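Long-range contacts in transcriptional regulator, badm/rrf2 family (Thermincola potens, PDB 4CIC), which probably binds DNA through a helix-turn-helix domain and regulates transcription, probably of genes for iron-sulfur cluster biogenesis: residues 49-58 and 78-87; 13-24 and 35-46. The protein carries 3 engineered substitutions. One frame throughout, in Å; residues are numbered along the deposited sequence.

Contact 1 (49-58 and 78-87); sequences LIAVLRKAGL and IKVGDIIRVL. With NA (sodium ion), chain D.
Residues 49-58 and 78-87 meet in apolar helix-helix packing: Val52, Leu53, Ala56 and Leu58, from the C-terminal part of helix 43-55 and the turn that follows it, face Ile83, Val86 and Leu87 of helix 80-87. The short axes approach to 10.1 Å and make an angle of 107°, so the two helices touch over a short patch. Val86 fills its centre. At chi1 160° it straddles Ala56 CB with both methyls, CG1 lying 3.6 Å from Ala56 CB. CG1 also reaches Val52 CG1, the two valines sliding past each other in opposite directions.

Leu58 extends the patch toward Ile78. Gly57, whose positive phi belongs to a Schellman motif, is followed by Leu58, which points at helix 80-87. Its CG stands beside the backbone N (chi1 -78°), and the two methyls part company: CD1 comes to 3.8 Å from Val86 CG2, whereas CD2 meets Ile78 CG2 at 4.1 Å. Further back along helix 43-55, Leu53 CD2 lies 4.1 Å from Leu87 CD2, the side chains crossing obliquely.

Two polar features belong to helix 80-87. Asp82 OD2 accepts from Lys79 N at 3.0 Å, the donor approaching from above the carboxylate plane, which ties the N-cap residue to the first turn. At the C-terminal end, Arg85 O and Val86 O each bind the sodium ion at 2.5 Å, and Glu88 O completes the three protein ligands of this site.

Met18 of helix 9-23 packs on Leu53, Leu58 and Ile83, bridging both segments; Ile78 lies against Leu71 of strand 68-71, and Leu133 of helix 133-143 adjoins Ile78 and Ile83.

Contact 2 (13-24 and 35-46); sequences YGVQAMFDLAQH and IAERQGLSEPYL
Asp20 and Arg38 form a two-pronged salt bridge in which Arg38 offers its side-on edge, NE and NH2, one nitrogen to each carboxylate oxygen. Arg38 NE gives to Asp20 OD2 at 2.8 Å and Arg38 NH2 to Asp20 OD1 at 2.9 Å, both on syn lone pairs, with the two planes only 20° apart. The anti lone pair of Asp20 OD2 takes a third, nearly straight bond from Gln39 NE2 at 3.0 Å. Asp20 reaches all these donors because its CG is anti to the backbone N (chi1 -176°). Were Asp20 replaced by an alanine, the Arg38 guanidinium would probably lose its countercharge and the Gln39 amide would be likely to turn more freely. Next to this site, Ile35 CD1 touches Leu21.

A second layer fixes these groups. His24 lies over one guanidinium face, CE1 3.2 Å from Arg38 NE, while its ND1 donates to Asp20 O, which limits rotation of the imidazole. Gln39 NE2 also gives to a water that donates to Gln23 OE1, and Gln39 OE1 accepts a weak bond from Gln16 NE2.

Helices 32-39 and 43-55, joined by the turn at Gly40-Ser42, form the helix-turn-helix, and helix 9-23 packs across it. Towards the start of helix 9-23 the packing becomes apolar: Leu41 CD2 sits over one face of the Tyr13 ring, 3.7 Å from its centroid, a CH-pi contact. Tyr13 turns its edge to the face of Tyr45, T-shaped, with centroids 5.7 Å apart and planes at 88°. Ala17 CB meets Leu46 CD1 at 3.7 Å. Further out, Ser42 OG caps helix 43-55 by accepting from Tyr45 N, and Tyr45 OH hydrogen-bonds Thr9 OG1.

In the fold
From the N terminus, helix 9-23 comes first. Contact 2 brings 35-46 back onto it, closing a loop of ten residues that includes the start of helix 32-39. The chain then runs on along helix 43-55, whose first residues belong to contact 2 and whose last belong to contact 1. Contact 1 closes the next, longer loop, of nineteen residues, containing the antiparallel hairpin 59-62/68-71. The two loops follow in series, neither nesting nor crossing, and helix 43-55 joins them. Their centres are about 13 Å apart, and Leu49 of contact 1 links them by packing on Tyr13 of contact 2. Both contacts also include residues that touch the second subunit.

Contact 1 (49-58 and 78-87)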
loop_
_atom_site.group_PDB
_atom_site.type_symbol
_atom_site.label_atom_id
_atom_site.label_comp_id
_atom_site.label_asym_id
_atom_site.label_seq_id
_atom_site.Cartn_x
_atom_site.Cartn_y
_atom_site.Cartn_z
ATOM N N LEU A 49 7.045 4.573 -20.771
ATOM C CA LEU A 49 5.768 4.243 -20.148
ATOM C C LEU A 49 4.733 3.947 -21.209
ATOM O O LEU A 49 4.097 2.885 -21.220
ATOM C CB LEU A 49 5.271 5.425 -19.320
ATOM C CG LEU A 49 5.637 5.477 -17.847
ATOM C CD1 LEU A 49 5.043 6.742 -17.243
ATOM C CD2 LEU A 49 5.102 4.241 -17.139
ATOM N N ILE A 50 4.576 4.914 -22.102
ATOM C CA ILE A 50 3.547 4.872 -23.135
ATOM C C ILE A 50 3.717 3.634 -23.995
ATOM O O ILE A 50 2.733 3.035 -24.427
ATOM C CB ILE A 50 3.609 6.132 -24.009
ATOM C CG1 ILE A 50 3.109 7.334 -23.210
ATOM C CG2 ILE A 50 2.780 5.958 -25.305
ATOM C CD1 ILE A 50 1.599 7.376 -23.069
ATOM N N ALA A 51 4.966 3.229 -24.219
ATOM C CA ALA A 51 5.215 2.036 -25.024
ATOM C C ALA A 51 4.538 0.815 -24.412
ATOM O O ALA A 51 3.936 0.008 -25.125
ATOM C CB ALA A 51 6.698 1.790 -25.205
ATOM N N VAL A 52 4.651 0.663 -23.097
ATOM C CA VAL A 52 3.996 -0.455 -22.429
ATOM C C VAL A 52 2.472 -0.312 -22.449
ATOM O O VAL A 52 1.761 -1.264 -22.759
ATOM C CB VAL A 52 4.520 -0.624 -20.977
ATOM C CG1 VAL A 52 3.838 -1.794 -20.297
ATOM C CG2 VAL A 52 6.029 -0.823 -21.006
ATOM N N LEU A 53 1.975 0.884 -22.160
ATOM C CA LEU A 53 0.536 1.115 -22.160
ATOM C C LEU A 53 -0.045 0.861 -23.547
ATOM O O LEU A 53 -1.180 0.405 -23.682
ATOM C CB LEU A 53 0.227 2.540 -21.704
ATOM C CG LEU A 53 0.597 2.844 -20.253
ATOM C CD1 LEU A 53 0.393 4.311 -19.986
ATOM C CD2 LEU A 53 -0.289 2.029 -19.339
ATOM N N ARG A 54 0.755 1.123 -24.571
ATOM C CA ARG A 54 0.322 0.896 -25.961
ATOM C C ARG A 54 0.239 -0.594 -26.279
ATOM O O ARG A 54 -0.737 -1.062 -26.862
ATOM C CB ARG A 54 1.270 1.592 -26.934
ATOM C CG ARG A 54 0.618 1.982 -28.252
ATOM C CD ARG A 54 1.573 2.771 -29.131
ATOM N NE ARG A 54 1.994 1.992 -30.290
ATOM C CZ ARG A 54 2.912 2.388 -31.163
ATOM N NH1 ARG A 54 3.514 3.559 -31.008
ATOM N NH2 ARG A 54 3.233 1.608 -32.186
ATOM N N LYS A 55 1.263 -1.342 -25.882
ATOM C CA LYS A 55 1.259 -2.792 -26.070
ATOM C C LYS A 55 0.068 -3.421 -25.353
ATOM O O LYS A 55 -0.497 -4.408 -25.821
ATOM C CB LYS A 55 2.551 -3.413 -25.534
ATOM C CG LYS A 55 3.797 -3.104 -26.346
ATOM C CD LYS A 55 4.981 -3.914 -25.817
ATOM C CE LYS A 55 6.282 -3.580 -26.547
ATOM N NZ LYS A 55 6.884 -2.306 -26.062
ATOM N N ALA A 56 -0.303 -2.834 -24.219
ATOM C CA ALA A 56 -1.403 -3.333 -23.399
ATOM C C ALA A 56 -2.771 -3.027 -23.977
ATOM O O ALA A 56 -3.773 -3.581 -23.535
ATOM C CB ALA A 56 -1.312 -2.742 -22.008
ATOM N N GLY A 57 -2.824 -2.114 -24.937
ATOM C CA GLY A 57 -4.092 -1.772 -25.550
ATOM C C GLY A 57 -4.818 -0.684 -24.775
ATOM O O GLY A 57 -6.023 -0.499 -24.945
ATOM N N LEU A 58 -4.085 0.044 -23.937
ATOM C CA LEU A 58 -4.661 1.136 -23.153
ATOM C C LEU A 58 -4.558 2.477 -23.880
ATOM O O LEU A 58 -5.341 3.383 -23.626
ATOM C CB LEU A 58 -4.000 1.250 -21.779
ATOM C CG LEU A 58 -4.505 0.204 -20.780
ATOM C CD1 LEU A 58 -3.739 0.273 -19.463
ATOM C CD2 LEU A 58 -6.007 0.418 -20.557
ATOM N N ILE A 78 -11.767 2.133 -18.131
ATOM C CA ILE A 78 -10.403 1.940 -17.632
ATOM C C ILE A 78 -10.379 2.187 -16.133
ATOM O O ILE A 78 -10.512 3.328 -15.692
ATOM C CB ILE A 78 -9.382 2.891 -18.341
ATOM C CG1 ILE A 78 -9.407 2.651 -19.846
ATOM C CG2 ILE A 78 -7.968 2.653 -17.777
ATOM C CD1 ILE A 78 -8.604 3.669 -20.653
ATOM N N LYS A 79 -10.187 1.122 -15.345
ATOM C CA LYS A 79 -9.997 1.264 -13.901
ATOM C C LYS A 79 -8.558 1.661 -13.592
ATOM O O LYS A 79 -7.647 1.291 -14.317
ATOM C CB LYS A 79 -10.290 -0.064 -13.171
ATOM C CG LYS A 79 -11.707 -0.548 -13.333
ATOM C CD LYS A 79 -11.859 -1.969 -12.850
ATOM C CE LYS A 79 -13.285 -2.454 -13.050
ATOM N NZ LYS A 79 -13.464 -3.843 -12.518
ATOM N N VAL A 80 -8.343 2.414 -12.519
ATOM C CA VAL A 80 -6.981 2.755 -12.137
ATOM C C VAL A 80 -6.197 1.461 -11.905
ATOM O O VAL A 80 -5.023 1.352 -12.264
ATOM C CB VAL A 80 -6.939 3.652 -10.888
ATOM C CG1 VAL A 80 -5.511 3.893 -10.472
ATOM C CG2 VAL A 80 -7.609 4.991 -11.208
ATOM N N GLY A 81 -6.852 0.484 -11.301
ATOM C CA GLY A 81 -6.222 -0.808 -11.089
ATOM C C GLY A 81 -5.756 -1.517 -12.358
ATOM O O GLY A 81 -4.771 -2.262 -12.321
ATOM N N ASP A 82 -6.477 -1.328 -13.466
ATOM C CA ASP A 82 -6.074 -1.881 -14.765
ATOM C C ASP A 82 -4.725 -1.303 -15.182
ATOM O O ASP A 82 -3.887 -1.995 -15.751
ATOM C CB ASP A 82 -7.047 -1.497 -15.891
ATOM C CG ASP A 82 -8.433 -2.118 -15.761
ATOM O OD1 ASP A 82 -8.574 -3.177 -15.114
ATOM O OD2 ASP A 82 -9.388 -1.543 -16.356
ATOM N N ILE A 83 -4.551 -0.004 -14.969
ATOM C CA ILE A 83 -3.311 0.649 -15.341
ATOM C C ILE A 83 -2.170 0.094 -14.481
ATOM O O ILE A 83 -1.094 -0.242 -14.980
ATOM C CB ILE A 83 -3.413 2.169 -15.121
ATOM C CG1 ILE A 83 -4.531 2.748 -15.996
ATOM C CG2 ILE A 83 -2.067 2.816 -15.343
ATOM C CD1 ILE A 83 -4.903 4.182 -15.609
ATOM N N ILE A 84 -2.420 -0.022 -13.180
ATOM C CA ILE A 84 -1.405 -0.533 -12.269
ATOM C C ILE A 84 -1.046 -1.983 -12.623
ATOM O O ILE A 84 0.122 -2.339 -12.663
ATOM C CB ILE A 84 -1.884 -0.428 -10.805
ATOM C CG1 ILE A 84 -2.075 1.050 -10.409
ATOM C CG2 ILE A 84 -0.916 -1.112 -9.864
ATOM C CD1 ILE A 84 -0.908 1.939 -10.747
ATOM N N ARG A 85 -2.038 -2.818 -12.890
ATOM C CA ARG A 85 -1.753 -4.199 -13.297
ATOM C C ARG A 85 -0.865 -4.318 -14.539
ATOM O O ARG A 85 0.049 -5.153 -14.595
ATOM C CB ARG A 85 -3.040 -4.979 -13.517
ATOM C CG ARG A 85 -3.687 -5.438 -12.235
ATOM C CD ARG A 85 -4.892 -6.286 -12.532
ATOM N NE ARG A 85 -5.708 -6.457 -11.342
ATOM C CZ ARG A 85 -6.742 -5.682 -11.043
ATOM N NH1 ARG A 85 -7.076 -4.696 -11.861
ATOM N NH2 ARG A 85 -7.441 -5.896 -9.935
ATOM N N VAL A 86 -1.127 -3.475 -15.526
ATOM C CA VAL A 86 -0.319 -3.463 -16.741
ATOM C C VAL A 86 1.152 -3.144 -16.407
ATOM O O VAL A 86 2.078 -3.821 -16.867
ATOM C CB VAL A 86 -0.880 -2.449 -17.739
ATOM C CG1 VAL A 86 0.178 -2.068 -18.759
ATOM C CG2 VAL A 86 -2.117 -3.023 -18.393
ATOM N N LEU A 87 1.369 -2.137 -15.575
ATOM C CA LEU A 87 2.730 -1.678 -15.335
ATOM C C LEU A 87 3.516 -2.638 -14.442
ATOM O O LEU A 87 4.740 -2.704 -14.500
ATOM C CB LEU A 87 2.717 -0.277 -14.729
ATOM C CG LEU A 87 2.076 0.809 -15.602
ATOM C CD1 LEU A 87 2.034 2.114 -14.827
ATOM C CD2 LEU A 87 2.825 0.964 -16.915
HETATM NA NA NA D . 1.902 -6.149 -16.007
#

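Contact 2 (13-24 and 35-46)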
loop_
_atom_site.group_PDB
_atom_site.type_symbol
_atom_site.label_atom_id
_atom_site.label_comp_id
_atom_site.label_asym_id
_atom_site.label_seq_id
_atom_site.Cartn_x
_atom_site.Cartn_y
_atom_site.Cartn_z
ATOM N N TYR A 13 3.428 8.285 -12.338
ATOM C CA TYR A 13 3.460 8.828 -13.701
ATOM C C TYR A 13 2.532 8.097 -14.676
ATOM O O TYR A 13 1.978 8.725 -15.600
ATOM C CB TYR A 13 4.900 8.919 -14.221
ATOM C CG TYR A 13 5.760 9.853 -13.384
ATOM C CD1 TYR A 13 5.177 10.777 -12.522
ATOM C CD2 TYR A 13 7.139 9.824 -13.464
ATOM C CE1 TYR A 13 5.949 11.641 -11.753
ATOM C CE2 TYR A 13 7.920 10.682 -12.689
ATOM C CZ TYR A 13 7.317 11.584 -11.840
ATOM O OH TYR A 13 8.084 12.436 -11.076
ATOM N N GLY A 14 2.355 6.792 -14.489
ATOM C CA GLY A 14 1.440 6.016 -15.312
ATOM C C GLY A 14 0.021 6.549 -15.224
ATOM O O GLY A 14 -0.648 6.841 -16.248
ATOM N N VAL A 15 -0.433 6.739 -13.996
ATOM C CA VAL A 15 -1.768 7.276 -13.778
ATOM C C VAL A 15 -1.861 8.733 -14.211
ATOM O O VAL A 15 -2.857 9.109 -14.831
ATOM C CB VAL A 15 -2.219 7.073 -12.318
ATOM C CG1 VAL A 15 -3.599 7.696 -12.079
ATOM C CG2 VAL A 15 -2.257 5.585 -12.028
ATOM N N GLN A 16 -0.848 9.548 -13.916
ATOM C CA GLN A 16 -0.893 10.946 -14.373
ATOM C C GLN A 16 -1.022 11.030 -15.884
ATOM O O GLN A 16 -1.773 11.857 -16.400
ATOM C CB GLN A 16 0.356 11.732 -13.973
ATOM C CG GLN A 16 0.356 12.226 -12.547
ATOM C CD GLN A 16 1.551 13.126 -12.278
ATOM O OE1 GLN A 16 2.645 12.652 -11.980
ATOM N NE2 GLN A 16 1.347 14.427 -12.397
ATOM N N ALA A 17 -0.267 10.202 -16.598
ATOM C CA ALA A 17 -0.254 10.307 -18.064
ATOM C C ALA A 17 -1.589 9.826 -18.630
ATOM O O ALA A 17 -2.128 10.423 -19.578
ATOM C CB ALA A 17 0.891 9.484 -18.628
ATOM N N MET A 18 -2.134 8.760 -18.030
ATOM C CA MET A 18 -3.410 8.222 -18.494
ATOM C C MET A 18 -4.522 9.202 -18.197
ATOM O O MET A 18 -5.444 9.359 -19.002
ATOM C CB MET A 18 -3.706 6.861 -17.854
ATOM C CG MET A 18 -2.778 5.742 -18.362
ATOM S SD MET A 18 -3.148 5.358 -20.115
ATOM C CE MET A 18 -4.789 4.690 -19.986
ATOM N N PHE A 19 -4.430 9.886 -17.061
ATOM C CA PHE A 19 -5.446 10.878 -16.732
ATOM C C PHE A 19 -5.364 12.074 -17.686
ATOM O O PHE A 19 -6.388 12.609 -18.119
ATOM C CB PHE A 19 -5.374 11.328 -15.267
ATOM C CG PHE A 19 -6.450 12.309 -14.906
ATOM C CD1 PHE A 19 -7.787 11.925 -14.922
ATOM C CD2 PHE A 19 -6.135 13.618 -14.607
ATOM C CE1 PHE A 19 -8.801 12.851 -14.628
ATOM C CE2 PHE A 19 -7.133 14.539 -14.322
ATOM C CZ PHE A 19 -8.470 14.143 -14.316
ATOM N N ASP A 20 -4.150 12.501 -18.006
ATOM C CA ASP A 20 -3.998 13.597 -18.980
ATOM C C ASP A 20 -4.640 13.197 -20.306
ATOM O O ASP A 20 -5.388 13.992 -20.928
ATOM C CB ASP A 20 -2.514 13.950 -19.147
ATOM C CG ASP A 20 -2.287 15.148 -20.078
ATOM O OD1 ASP A 20 -2.478 15.005 -21.302
ATOM O OD2 ASP A 20 -1.902 16.232 -19.568
ATOM N N LEU A 21 -4.386 11.973 -20.766
ATOM C CA LEU A 21 -5.087 11.502 -21.967
ATOM C C LEU A 21 -6.615 11.482 -21.808
ATOM O O LEU A 21 -7.353 11.839 -22.734
ATOM C CB LEU A 21 -4.575 10.122 -22.386
ATOM C CG LEU A 21 -3.130 10.098 -22.885
ATOM C CD1 LEU A 21 -2.638 8.661 -23.027
ATOM C CD2 LEU A 21 -3.102 10.782 -24.271
ATOM N N ALA A 22 -7.105 11.093 -20.631
ATOM C CA ALA A 22 -8.553 11.127 -20.382
ATOM C C ALA A 22 -9.123 12.538 -20.521
ATOM O O ALA A 22 -10.224 12.737 -21.075
ATOM C CB ALA A 22 -8.888 10.541 -18.976
ATOM N N GLN A 23 -8.372 13.517 -20.016
ATOM C CA GLN A 23 -8.774 14.929 -20.086
ATOM C C GLN A 23 -8.817 15.446 -21.504
ATOM O O GLN A 23 -9.477 16.441 -21.769
ATOM C CB GLN A 23 -7.819 15.815 -19.285
ATOM C CG GLN A 23 -8.002 15.591 -17.779
ATOM C CD GLN A 23 -7.124 16.505 -16.929
ATOM O OE1 GLN A 23 -5.896 16.393 -16.936
ATOM N NE2 GLN A 23 -7.756 17.403 -16.180
ATOM N N HIS A 24 -8.117 14.773 -22.410
ATOM C CA HIS A 24 -8.103 15.220 -23.808
ATOM C C HIS A 24 -8.815 14.270 -24.765
ATOM O O HIS A 24 -8.746 14.446 -25.987
ATOM C CB HIS A 24 -6.655 15.433 -24.263
ATOM C CG HIS A 24 -5.973 16.560 -23.552
ATOM N ND1 HIS A 24 -5.344 16.406 -22.342
ATOM C CD2 HIS A 24 -5.837 17.869 -23.888
ATOM C CE1 HIS A 24 -4.846 17.569 -21.951
ATOM N NE2 HIS A 24 -5.134 18.470 -22.874
ATOM N N ILE A 35 2.006 16.205 -22.995
ATOM C CA ILE A 35 1.686 15.508 -21.741
ATOM C C ILE A 35 2.785 15.759 -20.717
ATOM O O ILE A 35 2.520 16.092 -19.552
ATOM C CB ILE A 35 1.517 13.992 -21.959
ATOM C CG1 ILE A 35 0.272 13.706 -22.809
ATOM C CG2 ILE A 35 1.409 13.258 -20.602
ATOM C CD1 ILE A 35 0.147 12.241 -23.236
ATOM N N ALA A 36 4.027 15.606 -21.159
ATOM C CA ALA A 36 5.171 15.783 -20.265
ATOM C C ALA A 36 5.189 17.208 -19.742
ATOM O O ALA A 36 5.520 17.450 -18.592
ATOM C CB ALA A 36 6.468 15.462 -20.990
ATOM N N GLU A 37 4.796 18.153 -20.591
ATOM C CA GLU A 37 4.811 19.557 -20.213
ATOM C C GLU A 37 3.739 19.858 -19.166
ATOM O O GLU A 37 3.983 20.569 -18.198
ATOM C CB GLU A 37 4.586 20.438 -21.450
ATOM C CG GLU A 37 5.188 21.817 -21.345
ATOM C CD GLU A 37 6.602 21.864 -21.884
ATOM O OE1 GLU A 37 6.810 21.436 -23.042
ATOM O OE2 GLU A 37 7.507 22.320 -21.151
ATOM N N ARG A 38 2.544 19.319 -19.368
ATOM C CA ARG A 38 1.432 19.618 -18.478
ATOM C C ARG A 38 1.597 18.925 -17.136
ATOM O O ARG A 38 1.149 19.432 -16.114
ATOM C CB ARG A 38 0.111 19.175 -19.100
ATOM C CG ARG A 38 -0.400 20.097 -20.195
ATOM C CD ARG A 38 -1.793 19.676 -20.639
ATOM N NE ARG A 38 -1.778 18.388 -21.323
ATOM C CZ ARG A 38 -1.580 18.241 -22.630
ATOM N NH1 ARG A 38 -1.383 19.314 -23.394
ATOM N NH2 ARG A 38 -1.590 17.029 -23.178
ATOM N N GLN A 39 2.225 17.758 -17.148
ATOM C CA GLN A 39 2.285 16.922 -15.946
ATOM C C GLN A 39 3.614 16.983 -15.215
ATOM O O GLN A 39 3.772 16.374 -14.151
ATOM C CB GLN A 39 1.937 15.467 -16.284
ATOM C CG GLN A 39 0.533 15.283 -16.859
ATOM C CD GLN A 39 -0.551 15.863 -15.969
ATOM O OE1 GLN A 39 -0.449 15.841 -14.741
ATOM N NE2 GLN A 39 -1.593 16.392 -16.586
ATOM N N GLY A 40 4.568 17.714 -15.780
ATOM C CA GLY A 40 5.895 17.812 -15.193
ATOM C C GLY A 40 6.573 16.457 -15.163
ATOM O O GLY A 40 7.059 16.016 -14.122
ATOM N N LEU A 41 6.587 15.785 -16.308
ATOM C CA LEU A 41 7.215 14.473 -16.416
ATOM C C LEU A 41 8.386 14.536 -17.366
ATOM O O LEU A 41 8.401 15.353 -18.287
ATOM C CB LEU A 41 6.224 13.440 -16.941
ATOM C CG LEU A 41 4.830 13.493 -16.325
ATOM C CD1 LEU A 41 3.918 12.489 -17.001
ATOM C CD2 LEU A 41 4.907 13.250 -14.821
ATOM N N SER A 42 9.359 13.659 -17.166
ATOM C CA SER A 42 10.488 13.597 -18.077
ATOM C C SER A 42 10.027 12.882 -19.329
ATOM O O SER A 42 9.401 11.824 -19.253
ATOM C CB SER A 42 11.669 12.865 -17.442
ATOM O OG SER A 42 12.071 11.761 -18.236
ATOM N N GLU A 43 10.294 13.477 -20.489
ATOM C CA GLU A 43 9.886 12.861 -21.754
ATOM C C GLU A 43 10.437 11.446 -21.999
ATOM O O GLU A 43 9.683 10.582 -22.436
ATOM C CB GLU A 43 10.225 13.759 -22.951
ATOM C CG GLU A 43 9.332 14.966 -23.101
ATOM C CD GLU A 43 9.523 15.657 -24.436
ATOM O OE1 GLU A 43 9.819 14.957 -25.430
ATOM O OE2 GLU A 43 9.373 16.894 -24.491
ATOM N N PRO A 44 11.741 11.212 -21.722
ATOM C CA PRO A 44 12.259 9.855 -21.944
ATOM C C PRO A 44 11.519 8.817 -21.115
ATOM O O PRO A 44 11.259 7.712 -21.588
ATOM C CB PRO A 44 13.711 9.952 -21.480
ATOM C CG PRO A 44 14.051 11.382 -21.629
ATOM C CD PRO A 44 12.812 12.146 -21.334
ATOM N N TYR A 45 11.174 9.172 -19.886
ATOM C CA TYR A 45 10.495 8.224 -19.012
ATOM C C TYR A 45 9.108 7.970 -19.572
ATOM O O TYR A 45 8.652 6.822 -19.644
ATOM C CB TYR A 45 10.408 8.792 -17.589
ATOM C CG TYR A 45 9.985 7.797 -16.533
ATOM C CD1 TYR A 45 8.651 7.447 -16.367
ATOM C CD2 TYR A 45 10.921 7.221 -15.695
ATOM C CE1 TYR A 45 8.267 6.537 -15.394
ATOM C CE2 TYR A 45 10.544 6.318 -14.716
ATOM C CZ TYR A 45 9.224 5.978 -14.572
ATOM O OH TYR A 45 8.859 5.067 -13.592
ATOM N N LEU A 46 8.438 9.056 -19.966
ATOM C CA LEU A 46 7.090 8.976 -20.526
ATOM C C LEU A 46 7.049 8.128 -21.798
ATOM O O LEU A 46 6.125 7.340 -21.990
ATOM C CB LEU A 46 6.541 10.376 -20.810
ATOM C CG LEU A 46 5.102 10.419 -21.338
ATOM C CD1 LEU A 46 4.155 9.758 -20.348
ATOM C CD2 LEU A 46 4.686 11.861 -21.594
HETATM O O HOH W 1 -4.136 16.697 -15.057
#